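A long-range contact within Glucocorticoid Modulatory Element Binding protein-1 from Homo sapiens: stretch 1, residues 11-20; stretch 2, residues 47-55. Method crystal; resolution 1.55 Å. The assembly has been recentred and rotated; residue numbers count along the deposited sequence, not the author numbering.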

# COMPACT_ATOMS: atom_id res chain seq x y z
N PRO A 11 0.60 8.35 5.54
CA PRO A 11 -0.39 8.99 4.67
C PRO A 11 0.02 8.66 3.23
O PRO A 11 1.20 8.82 2.87
CB PRO A 11 -0.24 10.47 5.00
CG PRO A 11 1.22 10.59 5.31
CD PRO A 11 1.49 9.36 6.16
N ILE A 12 -0.92 8.19 2.43
CA ILE A 12 -0.63 7.85 1.04
C ILE A 12 -1.63 8.50 0.10
O ILE A 12 -2.66 9.03 0.54
CB ILE A 12 -0.67 6.32 0.80
CG1 ILE A 12 -2.06 5.76 1.13
CG2 ILE A 12 0.42 5.63 1.63
CD1 ILE A 12 -2.24 4.28 0.78
N THR A 13 -1.32 8.48 -1.19
CA THR A 13 -2.20 9.05 -2.20
C THR A 13 -2.19 8.19 -3.45
O THR A 13 -1.33 7.32 -3.63
CB THR A 13 -1.77 10.47 -2.62
OG1 THR A 13 -0.50 10.40 -3.29
CG2 THR A 13 -1.67 11.38 -1.42
N CYS A 14 -3.17 8.42 -4.30
CA CYS A 14 -3.27 7.75 -5.59
C CYS A 14 -4.11 8.72 -6.39
O CYS A 14 -5.26 8.97 -6.05
CB CYS A 14 -3.97 6.40 -5.49
SG CYS A 14 -3.98 5.55 -7.10
N GLY A 15 -3.53 9.27 -7.45
CA GLY A 15 -4.26 10.25 -8.23
C GLY A 15 -4.51 11.42 -7.30
O GLY A 15 -3.58 11.93 -6.68
N GLU A 16 -5.77 11.82 -7.17
CA GLU A 16 -6.11 12.94 -6.30
C GLU A 16 -6.82 12.45 -5.04
O GLU A 16 -7.47 13.23 -4.34
CB GLU A 16 -6.99 13.94 -7.05
CG GLU A 16 -6.28 14.54 -8.26
CD GLU A 16 -7.12 15.57 -9.00
OE1 GLU A 16 -6.67 16.05 -10.05
OE2 GLU A 16 -8.22 15.90 -8.52
N SER A 17 -6.69 11.16 -4.75
CA SER A 17 -7.31 10.55 -3.58
C SER A 17 -6.31 10.35 -2.45
O SER A 17 -5.14 10.01 -2.69
CB SER A 17 -7.93 9.20 -3.95
OG SER A 17 -8.97 9.35 -4.90
N LYS A 18 -6.76 10.56 -1.21
CA LYS A 18 -5.92 10.40 -0.03
C LYS A 18 -6.43 9.26 0.84
O LYS A 18 -7.64 9.06 0.98
CB LYS A 18 -5.92 11.68 0.81
CG LYS A 18 -5.28 12.88 0.12
CD LYS A 18 -5.20 14.09 1.05
CE LYS A 18 -6.56 14.67 1.34
NZ LYS A 18 -6.46 15.87 2.23
N ALA A 19 -5.50 8.52 1.43
CA ALA A 19 -5.85 7.41 2.31
C ALA A 19 -4.74 7.20 3.32
O ALA A 19 -3.74 7.93 3.31
CB ALA A 19 -6.07 6.15 1.49
N ILE A 20 -4.92 6.22 4.19
CA ILE A 20 -3.93 5.92 5.22
C ILE A 20 -3.54 4.45 5.16
O ILE A 20 -4.39 3.57 5.20
CB ILE A 20 -4.50 6.23 6.62
CG1 ILE A 20 -4.88 7.71 6.71
CG2 ILE A 20 -3.47 5.89 7.70
CD1 ILE A 20 -5.56 8.08 8.01
N HIS A 47 -8.13 -2.18 -4.44
CA HIS A 47 -9.40 -1.45 -4.46
C HIS A 47 -9.19 0.05 -4.33
O HIS A 47 -9.86 0.83 -5.01
CB HIS A 47 -10.33 -1.97 -3.36
CG HIS A 47 -10.90 -3.32 -3.66
ND1 HIS A 47 -11.59 -4.06 -2.73
CD2 HIS A 47 -10.89 -4.05 -4.80
CE1 HIS A 47 -11.99 -5.20 -3.28
NE2 HIS A 47 -11.57 -5.22 -4.54
N PHE A 48 -8.25 0.47 -3.48
CA PHE A 48 -7.97 1.89 -3.34
C PHE A 48 -7.55 2.46 -4.70
O PHE A 48 -8.06 3.49 -5.14
CB PHE A 48 -6.86 2.11 -2.32
CG PHE A 48 -6.40 3.54 -2.22
CD1 PHE A 48 -7.32 4.57 -2.01
CD2 PHE A 48 -5.05 3.86 -2.34
CE1 PHE A 48 -6.90 5.90 -1.92
CE2 PHE A 48 -4.62 5.18 -2.25
CZ PHE A 48 -5.55 6.20 -2.04
N VAL A 49 -6.62 1.77 -5.35
CA VAL A 49 -6.13 2.20 -6.65
C VAL A 49 -7.26 2.27 -7.68
O VAL A 49 -7.31 3.20 -8.49
CB VAL A 49 -5.01 1.25 -7.16
CG1 VAL A 49 -4.67 1.55 -8.61
CG2 VAL A 49 -3.78 1.41 -6.28
N HIS A 50 -8.17 1.31 -7.64
CA HIS A 50 -9.27 1.31 -8.58
C HIS A 50 -10.19 2.50 -8.36
O HIS A 50 -10.55 3.20 -9.31
CB HIS A 50 -10.11 0.04 -8.45
CG HIS A 50 -11.18 -0.05 -9.49
ND1 HIS A 50 -10.92 -0.40 -10.79
CD2 HIS A 50 -12.49 0.28 -9.44
CE1 HIS A 50 -12.03 -0.29 -11.51
NE2 HIS A 50 -13.00 0.12 -10.71
N LEU A 51 -10.56 2.73 -7.10
CA LEU A 51 -11.43 3.84 -6.76
C LEU A 51 -10.78 5.19 -7.06
O LEU A 51 -11.48 6.17 -7.35
CB LEU A 51 -11.83 3.77 -5.28
CG LEU A 51 -12.69 2.55 -4.91
CD1 LEU A 51 -12.92 2.51 -3.41
CD2 LEU A 51 -14.02 2.63 -5.66
N ALA A 52 -9.46 5.23 -6.98
CA ALA A 52 -8.71 6.45 -7.26
C ALA A 52 -8.55 6.64 -8.76
O ALA A 52 -8.05 7.68 -9.21
CB ALA A 52 -7.34 6.39 -6.58
N GLY A 53 -8.96 5.64 -9.53
CA GLY A 53 -8.90 5.71 -10.98
C GLY A 53 -7.61 5.35 -11.69
O GLY A 53 -7.42 5.76 -12.84
N LYS A 54 -6.75 4.57 -11.06
CA LYS A 54 -5.48 4.20 -11.68
C LYS A 54 -5.29 2.71 -11.96
O LYS A 54 -4.15 2.24 -12.08
CB LYS A 54 -4.31 4.70 -10.81
CG LYS A 54 -4.27 6.20 -10.61
CD LYS A 54 -3.98 6.93 -11.91
CE LYS A 54 -3.84 8.42 -11.68
NZ LYS A 54 -3.48 9.14 -12.94
N SER A 55 -6.38 1.96 -12.07
CA SER A 55 -6.29 0.52 -12.34
C SER A 55 -5.67 0.20 -13.70
O SER A 55 -5.11 -0.88 -13.88
CB SER A 55 -7.67 -0.14 -12.26
OG SER A 55 -8.11 -0.27 -10.92
O HOH W 1 -8.21 10.13 -7.57

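Stretch 1 forms a β-hairpin, with strands 11-14 and 17-20 joined by a type II' turn from Cys-14 to Ser-17, and it packs against the last part of a helix and the loop that follows in stretch 2. The two strands are held together by backbone hydrogen bonds, Ile-12 N to Ala-19 O and Ala-19 N to Ile-12 O, both 3.0 Å. No direct hydrogen bond crosses to stretch 2, so the contact rests on apolar packing and one bridging water.

Pro-11 lies out of reach of the helix, and contact begins at Ile-12, whose CB points toward stretch 2. Its CD1 lies 4.0 Å from Phe-48 CE2, an oblique approach to the ring. Thr-13 follows the alternation of the strand and its CA-to-CB bond points away; only its backbone comes near, with Thr-13 C 4.1 Å from Phe-48 CE2, at the ring edge.

Cys-14, buried and pointing toward the helix, makes the most varied contacts of the hairpin. Its CB sits 3.5 Å from Phe-48 CE2, while its SG, with chi1 in the t well, lies obliquely above the ring, 5.4 Å from its centroid, and contacts Ala-52 CB (3.5 Å), Lys-54 CG (3.6 Å) and Val-49 CG2 (4.2 Å). The thiol thus fills a pocket lined by the helix and the segment after it, where Gly-53, at positive phi, completes a Schellman motif. The carbonyl of Cys-14 also packs closely, its O lying 3.4 Å from Ala-52 CB.

At the turn, Gly-15 brings its CA within 3.9 Å of Lys-54 CE. Its phi of 64° favours glycine, and a CB here would lie only 3.2 Å from Ala-52 O. The CA-to-CB bond of Glu-16 points away, but its backbone N donates to a water (3.0 Å from N to the water O) that in turn donates to Ala-52 O, also at 3.0 Å. Ser-17 OG hydrogen-bonds to the same water at 2.9 Å, so a single molecule links the turn to the backbone at Ala-52. The backbones approach closely here, with Ser-17 CA and Ala-52 CA 5.7 Å apart. Ser-17 also borders the aromatic ring, its O lying 3.9 Å from Phe-48 CZ at the edge.

Lys-18 points away, and Ala-19 returns toward the helix. Its methyl covers one face of Phe-48 in a CH-π contact, with CB 3.8 Å from the ring centroid and 3.5 Å from Phe-48 CE1. Phe-48 is therefore contacted from both strands. Ile-20, again facing away, takes no part.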